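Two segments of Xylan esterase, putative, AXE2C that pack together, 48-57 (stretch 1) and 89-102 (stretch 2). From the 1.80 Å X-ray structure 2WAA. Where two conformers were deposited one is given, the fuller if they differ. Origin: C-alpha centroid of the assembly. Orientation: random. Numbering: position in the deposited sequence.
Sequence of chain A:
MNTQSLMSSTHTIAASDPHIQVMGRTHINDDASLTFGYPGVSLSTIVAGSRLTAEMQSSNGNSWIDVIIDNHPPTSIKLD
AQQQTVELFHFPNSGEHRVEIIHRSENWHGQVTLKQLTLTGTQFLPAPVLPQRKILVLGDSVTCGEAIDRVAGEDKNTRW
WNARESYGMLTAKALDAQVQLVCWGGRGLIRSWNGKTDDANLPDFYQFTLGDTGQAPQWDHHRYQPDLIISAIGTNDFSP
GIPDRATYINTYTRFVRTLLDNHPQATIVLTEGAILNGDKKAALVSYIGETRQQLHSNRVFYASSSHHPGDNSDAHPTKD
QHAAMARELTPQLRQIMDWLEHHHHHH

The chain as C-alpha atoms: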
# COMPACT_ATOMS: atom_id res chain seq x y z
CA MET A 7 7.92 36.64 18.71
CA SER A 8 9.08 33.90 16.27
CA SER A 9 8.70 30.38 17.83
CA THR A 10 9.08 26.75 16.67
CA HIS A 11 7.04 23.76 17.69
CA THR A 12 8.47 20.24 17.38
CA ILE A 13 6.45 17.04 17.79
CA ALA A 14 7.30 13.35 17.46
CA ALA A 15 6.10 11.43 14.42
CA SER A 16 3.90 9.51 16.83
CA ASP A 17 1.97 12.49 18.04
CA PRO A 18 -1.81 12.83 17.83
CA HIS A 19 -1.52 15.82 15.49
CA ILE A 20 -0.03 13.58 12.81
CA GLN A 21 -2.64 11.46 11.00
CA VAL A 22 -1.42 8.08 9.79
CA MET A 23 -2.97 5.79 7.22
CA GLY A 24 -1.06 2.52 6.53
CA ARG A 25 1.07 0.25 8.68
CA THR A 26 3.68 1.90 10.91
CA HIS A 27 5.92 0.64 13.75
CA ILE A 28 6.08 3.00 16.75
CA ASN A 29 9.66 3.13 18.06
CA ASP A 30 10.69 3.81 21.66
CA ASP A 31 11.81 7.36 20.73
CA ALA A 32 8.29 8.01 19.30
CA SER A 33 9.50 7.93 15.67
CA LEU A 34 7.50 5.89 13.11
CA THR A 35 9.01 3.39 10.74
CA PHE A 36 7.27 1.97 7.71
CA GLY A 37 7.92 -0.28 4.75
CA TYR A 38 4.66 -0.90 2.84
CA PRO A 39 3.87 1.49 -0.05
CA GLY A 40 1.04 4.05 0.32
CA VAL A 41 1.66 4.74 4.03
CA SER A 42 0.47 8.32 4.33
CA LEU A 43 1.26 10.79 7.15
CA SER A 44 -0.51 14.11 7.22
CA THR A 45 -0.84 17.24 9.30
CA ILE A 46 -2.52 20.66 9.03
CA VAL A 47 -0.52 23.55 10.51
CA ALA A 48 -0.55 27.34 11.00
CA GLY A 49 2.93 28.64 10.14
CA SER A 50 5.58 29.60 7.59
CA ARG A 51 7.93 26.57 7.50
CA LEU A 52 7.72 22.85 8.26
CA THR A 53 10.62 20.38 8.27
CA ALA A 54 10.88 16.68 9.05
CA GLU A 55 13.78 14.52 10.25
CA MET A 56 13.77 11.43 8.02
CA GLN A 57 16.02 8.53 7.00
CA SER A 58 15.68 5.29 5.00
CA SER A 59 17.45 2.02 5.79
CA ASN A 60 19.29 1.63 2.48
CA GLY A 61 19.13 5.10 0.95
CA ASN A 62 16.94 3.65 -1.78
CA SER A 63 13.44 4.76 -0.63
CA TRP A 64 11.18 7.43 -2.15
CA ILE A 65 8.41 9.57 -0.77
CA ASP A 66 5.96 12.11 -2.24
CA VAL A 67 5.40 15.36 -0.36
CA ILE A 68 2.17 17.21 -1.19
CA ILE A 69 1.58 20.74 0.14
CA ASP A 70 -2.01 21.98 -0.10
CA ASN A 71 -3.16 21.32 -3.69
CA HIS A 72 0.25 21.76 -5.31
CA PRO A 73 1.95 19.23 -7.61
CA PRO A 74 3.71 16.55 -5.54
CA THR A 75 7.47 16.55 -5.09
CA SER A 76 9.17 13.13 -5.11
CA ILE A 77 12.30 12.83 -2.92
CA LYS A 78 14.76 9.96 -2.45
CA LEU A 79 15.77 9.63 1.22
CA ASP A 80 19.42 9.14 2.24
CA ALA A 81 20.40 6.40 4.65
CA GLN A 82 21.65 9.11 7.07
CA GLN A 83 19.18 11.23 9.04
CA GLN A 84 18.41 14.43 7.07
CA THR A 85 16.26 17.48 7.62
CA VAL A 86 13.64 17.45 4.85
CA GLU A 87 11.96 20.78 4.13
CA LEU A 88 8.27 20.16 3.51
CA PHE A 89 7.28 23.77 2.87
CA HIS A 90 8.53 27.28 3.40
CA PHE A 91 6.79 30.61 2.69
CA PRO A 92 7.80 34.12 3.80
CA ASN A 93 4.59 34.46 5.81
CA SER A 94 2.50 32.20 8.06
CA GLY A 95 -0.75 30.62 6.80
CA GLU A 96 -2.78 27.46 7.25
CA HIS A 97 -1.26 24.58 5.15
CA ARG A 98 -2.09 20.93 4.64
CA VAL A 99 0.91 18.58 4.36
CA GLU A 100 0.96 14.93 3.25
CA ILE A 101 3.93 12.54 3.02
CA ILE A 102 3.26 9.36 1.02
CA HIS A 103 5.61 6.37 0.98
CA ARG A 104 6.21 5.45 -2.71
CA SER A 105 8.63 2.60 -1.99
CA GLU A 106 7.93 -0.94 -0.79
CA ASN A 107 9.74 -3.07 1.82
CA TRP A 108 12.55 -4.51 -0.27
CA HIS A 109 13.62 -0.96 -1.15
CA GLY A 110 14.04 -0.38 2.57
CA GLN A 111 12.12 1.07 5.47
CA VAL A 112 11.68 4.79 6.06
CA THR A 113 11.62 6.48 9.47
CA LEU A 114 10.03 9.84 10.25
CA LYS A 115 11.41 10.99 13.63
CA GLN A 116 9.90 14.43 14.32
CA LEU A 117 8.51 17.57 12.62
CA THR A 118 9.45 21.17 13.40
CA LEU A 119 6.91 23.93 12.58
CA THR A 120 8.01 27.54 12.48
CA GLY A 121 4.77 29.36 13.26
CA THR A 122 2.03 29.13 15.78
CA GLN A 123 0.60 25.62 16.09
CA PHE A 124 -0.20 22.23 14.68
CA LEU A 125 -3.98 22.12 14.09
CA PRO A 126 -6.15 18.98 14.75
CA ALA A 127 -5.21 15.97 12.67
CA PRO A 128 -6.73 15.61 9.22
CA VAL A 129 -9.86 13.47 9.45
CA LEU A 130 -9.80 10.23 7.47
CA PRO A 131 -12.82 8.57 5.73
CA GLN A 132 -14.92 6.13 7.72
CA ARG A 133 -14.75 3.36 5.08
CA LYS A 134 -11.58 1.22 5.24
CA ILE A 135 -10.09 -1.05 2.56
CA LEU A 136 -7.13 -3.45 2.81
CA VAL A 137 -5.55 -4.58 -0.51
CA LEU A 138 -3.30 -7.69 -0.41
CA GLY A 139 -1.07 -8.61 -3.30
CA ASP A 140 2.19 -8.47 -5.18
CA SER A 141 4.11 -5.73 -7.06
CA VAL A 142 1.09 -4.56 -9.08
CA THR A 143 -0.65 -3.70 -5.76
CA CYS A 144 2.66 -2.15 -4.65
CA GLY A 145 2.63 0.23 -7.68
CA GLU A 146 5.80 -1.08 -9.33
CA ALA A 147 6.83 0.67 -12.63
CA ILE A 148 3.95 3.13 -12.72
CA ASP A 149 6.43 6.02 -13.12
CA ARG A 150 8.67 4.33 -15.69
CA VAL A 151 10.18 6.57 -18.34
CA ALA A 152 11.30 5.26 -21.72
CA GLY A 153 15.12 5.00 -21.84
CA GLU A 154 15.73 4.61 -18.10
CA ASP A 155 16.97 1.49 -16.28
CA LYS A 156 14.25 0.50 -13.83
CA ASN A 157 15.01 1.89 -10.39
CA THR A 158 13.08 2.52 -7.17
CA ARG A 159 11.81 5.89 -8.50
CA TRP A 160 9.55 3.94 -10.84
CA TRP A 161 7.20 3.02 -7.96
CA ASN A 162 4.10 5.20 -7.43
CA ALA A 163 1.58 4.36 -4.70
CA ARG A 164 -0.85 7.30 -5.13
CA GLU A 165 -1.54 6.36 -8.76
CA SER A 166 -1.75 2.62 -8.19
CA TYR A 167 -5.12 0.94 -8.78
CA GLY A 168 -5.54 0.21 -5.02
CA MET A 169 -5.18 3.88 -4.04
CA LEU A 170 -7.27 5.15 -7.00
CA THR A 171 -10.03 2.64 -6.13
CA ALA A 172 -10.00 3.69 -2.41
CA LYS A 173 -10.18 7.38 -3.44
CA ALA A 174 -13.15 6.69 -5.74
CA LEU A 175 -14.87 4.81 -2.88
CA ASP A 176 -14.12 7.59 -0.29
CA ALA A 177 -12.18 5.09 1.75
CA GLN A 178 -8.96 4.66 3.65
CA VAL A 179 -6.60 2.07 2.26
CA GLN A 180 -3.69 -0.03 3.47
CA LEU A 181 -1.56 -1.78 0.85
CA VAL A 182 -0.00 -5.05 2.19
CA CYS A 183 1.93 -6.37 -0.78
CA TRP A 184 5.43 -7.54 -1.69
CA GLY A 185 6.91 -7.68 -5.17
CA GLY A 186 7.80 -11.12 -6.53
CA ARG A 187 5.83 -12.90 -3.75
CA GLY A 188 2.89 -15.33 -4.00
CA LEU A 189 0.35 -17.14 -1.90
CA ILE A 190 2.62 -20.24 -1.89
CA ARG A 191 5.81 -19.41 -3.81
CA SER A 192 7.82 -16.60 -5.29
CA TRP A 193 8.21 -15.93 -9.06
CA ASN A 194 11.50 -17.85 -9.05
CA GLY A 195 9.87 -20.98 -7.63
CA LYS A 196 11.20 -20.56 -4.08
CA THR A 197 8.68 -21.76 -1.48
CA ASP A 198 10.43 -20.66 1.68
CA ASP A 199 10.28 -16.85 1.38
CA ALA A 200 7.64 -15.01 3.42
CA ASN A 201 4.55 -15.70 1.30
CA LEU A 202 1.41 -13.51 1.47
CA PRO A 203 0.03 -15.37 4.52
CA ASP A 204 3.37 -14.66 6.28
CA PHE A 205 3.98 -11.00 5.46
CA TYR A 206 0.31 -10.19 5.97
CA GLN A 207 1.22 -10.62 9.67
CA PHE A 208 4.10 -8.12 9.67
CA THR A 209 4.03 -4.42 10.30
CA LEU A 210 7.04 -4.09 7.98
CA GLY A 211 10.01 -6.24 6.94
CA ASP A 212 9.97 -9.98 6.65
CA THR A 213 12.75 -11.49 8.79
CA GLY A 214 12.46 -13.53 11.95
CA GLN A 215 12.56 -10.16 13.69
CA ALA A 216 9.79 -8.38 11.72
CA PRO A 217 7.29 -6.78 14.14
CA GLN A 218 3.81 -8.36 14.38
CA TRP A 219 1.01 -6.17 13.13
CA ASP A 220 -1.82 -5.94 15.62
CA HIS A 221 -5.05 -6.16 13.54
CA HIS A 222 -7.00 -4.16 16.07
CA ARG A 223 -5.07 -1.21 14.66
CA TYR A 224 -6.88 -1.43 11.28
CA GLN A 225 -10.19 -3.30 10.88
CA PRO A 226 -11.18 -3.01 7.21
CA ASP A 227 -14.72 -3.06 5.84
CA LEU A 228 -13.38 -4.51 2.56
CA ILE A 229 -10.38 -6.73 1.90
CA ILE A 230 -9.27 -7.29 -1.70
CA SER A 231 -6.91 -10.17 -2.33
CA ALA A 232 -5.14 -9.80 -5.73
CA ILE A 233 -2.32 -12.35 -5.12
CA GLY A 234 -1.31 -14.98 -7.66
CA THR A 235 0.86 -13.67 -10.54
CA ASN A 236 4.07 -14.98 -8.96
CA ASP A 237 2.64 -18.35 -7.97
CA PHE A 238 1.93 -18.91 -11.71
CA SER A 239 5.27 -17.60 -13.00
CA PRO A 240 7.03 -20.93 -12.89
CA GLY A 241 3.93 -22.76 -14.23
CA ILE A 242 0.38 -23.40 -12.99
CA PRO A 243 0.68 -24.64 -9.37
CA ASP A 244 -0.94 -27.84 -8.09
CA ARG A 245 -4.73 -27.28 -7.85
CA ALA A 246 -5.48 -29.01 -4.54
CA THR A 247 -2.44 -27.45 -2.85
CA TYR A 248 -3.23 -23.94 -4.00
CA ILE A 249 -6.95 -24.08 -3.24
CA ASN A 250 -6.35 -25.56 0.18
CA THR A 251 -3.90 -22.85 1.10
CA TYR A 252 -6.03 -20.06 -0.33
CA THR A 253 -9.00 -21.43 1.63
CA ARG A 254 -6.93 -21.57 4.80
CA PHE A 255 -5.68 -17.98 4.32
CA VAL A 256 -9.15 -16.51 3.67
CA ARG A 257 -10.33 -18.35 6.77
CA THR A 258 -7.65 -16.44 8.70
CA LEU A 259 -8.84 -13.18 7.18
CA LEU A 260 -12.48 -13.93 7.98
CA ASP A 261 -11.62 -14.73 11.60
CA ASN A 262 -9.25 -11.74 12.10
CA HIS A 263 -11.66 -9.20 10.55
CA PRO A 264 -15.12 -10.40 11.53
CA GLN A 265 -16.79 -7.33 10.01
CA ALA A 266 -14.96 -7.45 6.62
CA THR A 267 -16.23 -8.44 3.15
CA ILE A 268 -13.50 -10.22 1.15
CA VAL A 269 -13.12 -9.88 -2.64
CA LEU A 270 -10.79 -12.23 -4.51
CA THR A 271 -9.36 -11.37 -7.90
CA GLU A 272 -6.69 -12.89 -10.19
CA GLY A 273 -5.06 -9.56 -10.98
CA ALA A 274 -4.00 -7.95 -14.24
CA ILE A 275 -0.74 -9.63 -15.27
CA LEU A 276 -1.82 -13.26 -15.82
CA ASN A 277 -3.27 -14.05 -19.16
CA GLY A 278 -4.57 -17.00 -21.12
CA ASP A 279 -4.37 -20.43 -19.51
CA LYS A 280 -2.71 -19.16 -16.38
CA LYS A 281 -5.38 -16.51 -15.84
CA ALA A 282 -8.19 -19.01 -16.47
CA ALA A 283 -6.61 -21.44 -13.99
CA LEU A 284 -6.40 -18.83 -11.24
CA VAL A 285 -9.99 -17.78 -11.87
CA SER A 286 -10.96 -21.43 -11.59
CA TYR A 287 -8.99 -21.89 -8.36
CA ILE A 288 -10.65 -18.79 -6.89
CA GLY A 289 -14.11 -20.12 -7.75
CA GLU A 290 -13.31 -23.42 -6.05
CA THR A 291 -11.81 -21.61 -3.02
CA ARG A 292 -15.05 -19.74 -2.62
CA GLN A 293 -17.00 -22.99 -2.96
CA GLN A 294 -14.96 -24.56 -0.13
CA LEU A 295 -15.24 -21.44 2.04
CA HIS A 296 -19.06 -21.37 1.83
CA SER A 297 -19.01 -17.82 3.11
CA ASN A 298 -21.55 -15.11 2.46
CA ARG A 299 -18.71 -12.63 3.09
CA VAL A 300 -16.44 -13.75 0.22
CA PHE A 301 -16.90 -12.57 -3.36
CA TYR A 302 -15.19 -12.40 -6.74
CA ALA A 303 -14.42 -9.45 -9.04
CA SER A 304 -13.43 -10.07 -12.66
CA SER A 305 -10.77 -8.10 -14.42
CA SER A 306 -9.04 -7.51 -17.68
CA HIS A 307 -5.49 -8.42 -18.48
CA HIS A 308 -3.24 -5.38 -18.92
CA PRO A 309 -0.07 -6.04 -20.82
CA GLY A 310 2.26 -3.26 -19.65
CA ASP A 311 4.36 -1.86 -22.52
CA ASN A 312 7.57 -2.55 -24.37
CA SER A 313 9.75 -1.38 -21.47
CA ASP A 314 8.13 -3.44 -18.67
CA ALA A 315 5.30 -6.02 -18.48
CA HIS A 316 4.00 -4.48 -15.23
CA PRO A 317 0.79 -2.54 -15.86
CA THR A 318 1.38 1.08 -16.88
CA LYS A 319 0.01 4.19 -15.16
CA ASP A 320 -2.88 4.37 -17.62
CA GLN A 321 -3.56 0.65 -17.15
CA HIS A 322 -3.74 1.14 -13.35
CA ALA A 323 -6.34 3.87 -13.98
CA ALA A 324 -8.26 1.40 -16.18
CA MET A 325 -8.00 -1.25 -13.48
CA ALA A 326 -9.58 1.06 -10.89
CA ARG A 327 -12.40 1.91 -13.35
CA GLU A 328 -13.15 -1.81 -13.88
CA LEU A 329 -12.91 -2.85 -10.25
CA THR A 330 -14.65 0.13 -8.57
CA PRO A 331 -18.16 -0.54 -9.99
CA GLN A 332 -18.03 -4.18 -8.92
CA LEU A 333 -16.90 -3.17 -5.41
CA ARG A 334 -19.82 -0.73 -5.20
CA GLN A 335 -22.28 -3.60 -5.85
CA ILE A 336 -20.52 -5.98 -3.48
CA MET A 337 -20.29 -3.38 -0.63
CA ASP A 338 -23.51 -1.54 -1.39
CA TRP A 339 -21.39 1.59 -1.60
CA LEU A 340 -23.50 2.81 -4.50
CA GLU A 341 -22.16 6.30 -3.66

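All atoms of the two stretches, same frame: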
# COMPACT_ATOMS: atom_id res chain seq x y z
N ALA A 48 -0.49 25.87 11.22
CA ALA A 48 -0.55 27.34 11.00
C ALA A 48 0.89 27.81 11.17
O ALA A 48 1.43 27.74 12.27
CB ALA A 48 -1.49 28.01 12.02
N GLY A 49 1.54 28.21 10.09
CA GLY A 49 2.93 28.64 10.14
C GLY A 49 3.55 28.88 8.78
O GLY A 49 2.89 28.78 7.74
N SER A 50 4.85 29.19 8.79
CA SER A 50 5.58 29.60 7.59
C SER A 50 6.58 28.54 7.09
O SER A 50 7.04 28.65 5.96
CB SER A 50 6.33 30.92 7.88
OG SER A 50 7.34 30.73 8.90
N ARG A 51 6.97 27.58 7.93
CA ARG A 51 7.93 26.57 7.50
C ARG A 51 7.69 25.29 8.29
O ARG A 51 7.33 25.32 9.49
CB ARG A 51 9.40 27.05 7.72
CG ARG A 51 10.45 26.13 7.10
CD ARG A 51 11.89 26.71 7.19
NE ARG A 51 12.79 25.92 6.36
CZ ARG A 51 13.88 25.31 6.80
NH1 ARG A 51 14.24 25.44 8.07
NH2 ARG A 51 14.61 24.57 5.98
N LEU A 52 7.84 24.16 7.60
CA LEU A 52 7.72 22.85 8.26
C LEU A 52 8.81 21.94 7.73
O LEU A 52 9.03 21.84 6.50
CB LEU A 52 6.33 22.26 8.03
CG LEU A 52 6.03 20.93 8.76
CD1 LEU A 52 5.90 21.15 10.29
CD2 LEU A 52 4.72 20.31 8.18
N THR A 53 9.56 21.32 8.65
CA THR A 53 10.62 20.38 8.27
C THR A 53 10.38 19.06 8.98
O THR A 53 9.73 19.01 10.03
CB THR A 53 12.08 20.87 8.59
OG1 THR A 53 12.26 20.97 10.01
CG2 THR A 53 12.37 22.23 7.94
N ALA A 54 10.95 18.00 8.43
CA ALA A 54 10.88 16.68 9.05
C ALA A 54 12.27 16.05 9.10
O ALA A 54 13.06 16.20 8.17
CB ALA A 54 10.00 15.81 8.20
N GLU A 55 12.54 15.31 10.17
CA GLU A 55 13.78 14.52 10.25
C GLU A 55 13.45 13.12 9.72
O GLU A 55 12.60 12.41 10.32
CB GLU A 55 14.24 14.43 11.70
CG GLU A 55 14.69 15.80 12.25
CD GLU A 55 15.75 16.44 11.39
OE1 GLU A 55 16.74 15.77 11.07
OE2 GLU A 55 15.62 17.65 11.09
N MET A 56 14.09 12.72 8.63
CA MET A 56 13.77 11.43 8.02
C MET A 56 15.03 10.69 7.66
O MET A 56 16.12 11.26 7.62
CB MET A 56 12.92 11.62 6.75
CG MET A 56 11.71 12.50 7.01
SD MET A 56 10.56 12.50 5.62
CE MET A 56 9.80 10.88 5.83
N GLN A 57 14.89 9.39 7.40
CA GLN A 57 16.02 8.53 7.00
C GLN A 57 15.41 7.29 6.36
O GLN A 57 14.27 6.93 6.71
CB GLN A 57 16.88 8.17 8.23
CG GLN A 57 16.15 7.49 9.36
CD GLN A 57 17.07 7.07 10.56
OE1 GLN A 57 18.27 7.36 10.60
NE2 GLN A 57 16.48 6.39 11.53
N PHE A 89 7.67 22.52 3.54
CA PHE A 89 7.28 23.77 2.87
C PHE A 89 7.96 24.95 3.55
O PHE A 89 8.45 24.83 4.67
CB PHE A 89 5.74 23.95 2.84
CG PHE A 89 5.12 24.39 4.15
CD1 PHE A 89 5.14 25.72 4.57
CD2 PHE A 89 4.43 23.47 4.93
CE1 PHE A 89 4.50 26.12 5.79
CE2 PHE A 89 3.81 23.84 6.12
CZ PHE A 89 3.84 25.18 6.55
N HIS A 90 8.01 26.06 2.85
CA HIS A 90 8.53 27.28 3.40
C HIS A 90 7.94 28.44 2.59
O HIS A 90 8.07 28.45 1.35
CB HIS A 90 10.05 27.28 3.21
CG HIS A 90 10.69 28.49 3.81
ND1 HIS A 90 11.95 28.93 3.46
CD2 HIS A 90 10.23 29.36 4.73
CE1 HIS A 90 12.25 30.01 4.16
NE2 HIS A 90 11.22 30.30 4.94
N PHE A 91 7.30 29.37 3.29
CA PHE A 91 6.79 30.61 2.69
C PHE A 91 7.33 31.77 3.53
O PHE A 91 7.70 31.59 4.67
CB PHE A 91 5.27 30.62 2.74
CG PHE A 91 4.67 29.49 1.99
CD1 PHE A 91 4.75 29.45 0.61
CD2 PHE A 91 4.09 28.42 2.67
CE1 PHE A 91 4.24 28.36 -0.08
CE2 PHE A 91 3.56 27.33 1.99
CZ PHE A 91 3.63 27.31 0.60
N PRO A 92 7.37 32.98 2.96
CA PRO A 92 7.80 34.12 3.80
C PRO A 92 6.84 34.44 4.94
O PRO A 92 7.28 34.94 5.98
CB PRO A 92 7.82 35.29 2.82
CG PRO A 92 7.83 34.69 1.47
CD PRO A 92 7.10 33.37 1.57
N ASN A 93 5.55 34.17 4.77
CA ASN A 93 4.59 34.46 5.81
C ASN A 93 3.87 33.20 6.30
O ASN A 93 3.88 32.20 5.63
CB ASN A 93 3.54 35.44 5.31
CG ASN A 93 4.17 36.73 4.79
OD1 ASN A 93 4.74 37.50 5.58
ND2 ASN A 93 4.13 36.94 3.46
N SER A 94 3.23 33.31 7.46
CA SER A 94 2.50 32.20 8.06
C SER A 94 1.11 32.09 7.42
O SER A 94 0.48 33.10 7.10
CB SER A 94 2.37 32.47 9.56
OG SER A 94 1.75 31.38 10.22
N GLY A 95 0.63 30.87 7.24
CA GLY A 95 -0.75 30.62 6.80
C GLY A 95 -1.13 29.20 7.17
O GLY A 95 -0.30 28.47 7.73
N GLU A 96 -2.37 28.80 6.91
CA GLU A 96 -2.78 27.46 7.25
C GLU A 96 -2.40 26.58 6.03
O GLU A 96 -2.70 26.95 4.89
CB GLU A 96 -4.27 27.42 7.51
CG GLU A 96 -4.73 26.06 7.79
CD GLU A 96 -6.18 26.04 8.22
OE1 GLU A 96 -6.59 26.99 8.92
OE2 GLU A 96 -6.86 25.07 7.85
N HIS A 97 -1.73 25.43 6.27
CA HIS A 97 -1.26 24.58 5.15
C HIS A 97 -1.49 23.12 5.50
O HIS A 97 -1.32 22.71 6.65
CB HIS A 97 0.25 24.81 4.87
CG HIS A 97 0.53 26.19 4.34
ND1 HIS A 97 0.15 26.58 3.07
CD2 HIS A 97 1.02 27.29 4.96
CE1 HIS A 97 0.45 27.87 2.92
NE2 HIS A 97 0.98 28.31 4.04
N ARG A 98 -1.87 22.36 4.48
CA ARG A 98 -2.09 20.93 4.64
C ARG A 98 -0.85 20.25 4.08
O ARG A 98 -0.36 20.63 3.01
CB ARG A 98 -3.34 20.48 3.86
CG ARG A 98 -3.46 18.95 3.74
CD ARG A 98 -4.81 18.47 3.15
NE ARG A 98 -4.99 17.02 3.37
CZ ARG A 98 -4.25 16.08 2.80
NH1 ARG A 98 -3.26 16.42 1.99
NH2 ARG A 98 -4.47 14.80 3.05
N VAL A 99 -0.34 19.23 4.78
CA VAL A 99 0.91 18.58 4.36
C VAL A 99 0.73 17.08 4.40
O VAL A 99 0.24 16.55 5.40
CB VAL A 99 2.03 18.94 5.34
CG1 VAL A 99 3.32 18.27 4.95
CG2 VAL A 99 2.22 20.47 5.34
N GLU A 100 1.08 16.39 3.31
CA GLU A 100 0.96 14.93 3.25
C GLU A 100 2.30 14.34 2.78
O GLU A 100 2.91 14.87 1.82
CB GLU A 100 -0.18 14.47 2.28
CG GLU A 100 -0.48 12.96 2.47
CD GLU A 100 -1.66 12.46 1.61
OE1 GLU A 100 -2.06 13.17 0.66
OE2 GLU A 100 -2.18 11.35 1.89
N ILE A 101 2.76 13.29 3.46
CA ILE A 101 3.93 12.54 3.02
C ILE A 101 3.41 11.15 2.66
O ILE A 101 2.71 10.53 3.45
CB ILE A 101 4.99 12.45 4.12
CG1 ILE A 101 5.46 13.88 4.48
CG2 ILE A 101 6.12 11.50 3.74
CD1 ILE A 101 6.26 13.96 5.81
N ILE A 102 3.74 10.67 1.46
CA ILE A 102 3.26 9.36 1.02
C ILE A 102 4.45 8.49 0.70
O ILE A 102 5.32 8.89 -0.10
CB ILE A 102 2.29 9.40 -0.23
CG1 ILE A 102 1.05 10.27 0.03
CG2 ILE A 102 1.75 8.02 -0.52
CD1 ILE A 102 1.22 11.66 -0.56

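The rule this contact follows is that backbone pays for backbone. All five hydrogen bonds between the stretches run from a main-chain amide to a main-chain carbonyl, and they fall into two antiparallel patches that meet at the corner of stretch 1, at Gly49 and Ser50, and are split by the corner of stretch 2.

In the first patch Gly49 and Gly95 form a closed, reciprocal pair: Gly49 N gives to Gly95 O at 3.0 Å and Gly95 N gives to Gly49 O at 3.1 Å, both nearly straight at 165°. The carbonyls do further duty, since Ala48 CA lies 3.5 Å from Gly95 O and Ser94 CA lies 3.5 Å from Gly49 O, each as a CA-H...O contact. Neither glycine has a side chain, and the backbone of Gly49, at phi/psi 172/-176, is almost fully extended. Ser94 OG approaches Gly49 CA to 3.0 Å and Gly49 N to 3.2 Å, but the angle at the amide is poor. Proximity here is not a bond, and the amide is already satisfied by Gly95 O.

From the second corner residue, Ser50, the pairing moves to the other strand of stretch 2. Ser50 O accepts from Phe91 N at 2.8 Å and 169°, the shortest of the five bonds, and also meets His90 CA at 3.3 Å. Leu52 N then gives to Phe89 O at 3.1 Å, with Arg51 CA 3.4 Å from that same oxygen. The return bond, Phe89 N to Leu52 O, is weak at 3.3 Å and 159°. The strands 51-57 and 89-91 run at 158° to one another, close to antiparallel.

Side chains add packing rather than polar pairing. Arg51 and His90 share a face of the sheet, where Arg51 CD sits over the imidazole, 4.1 Å from the ring centroid of His90 and 15° off its normal. The arginine, extended with chi1, chi2 and chi3 all t, thus offers its aliphatic portion to the ring, while its NE and NH2 find hydrogen-bond partners just outside the stretches. His97 ND1 is likewise satisfied elsewhere in the structure.

On the face of Leu52 and Phe89, the phenyl ring covers backbone as well as side chain. Leu52 N and Arg51 C lie over one face of it, Gly49 O lies at its edge, 3.7 Å from Phe89 CE1, and Leu52 CB is 3.5 Å from Phe89 CE2. Buried apolar contacts carry the packing beyond the paired backbone: Leu52 CD2 reaches Val99 CG2 at 3.8 Å, and Met56 CE approaches Ile101 CG2 at 4.3 Å.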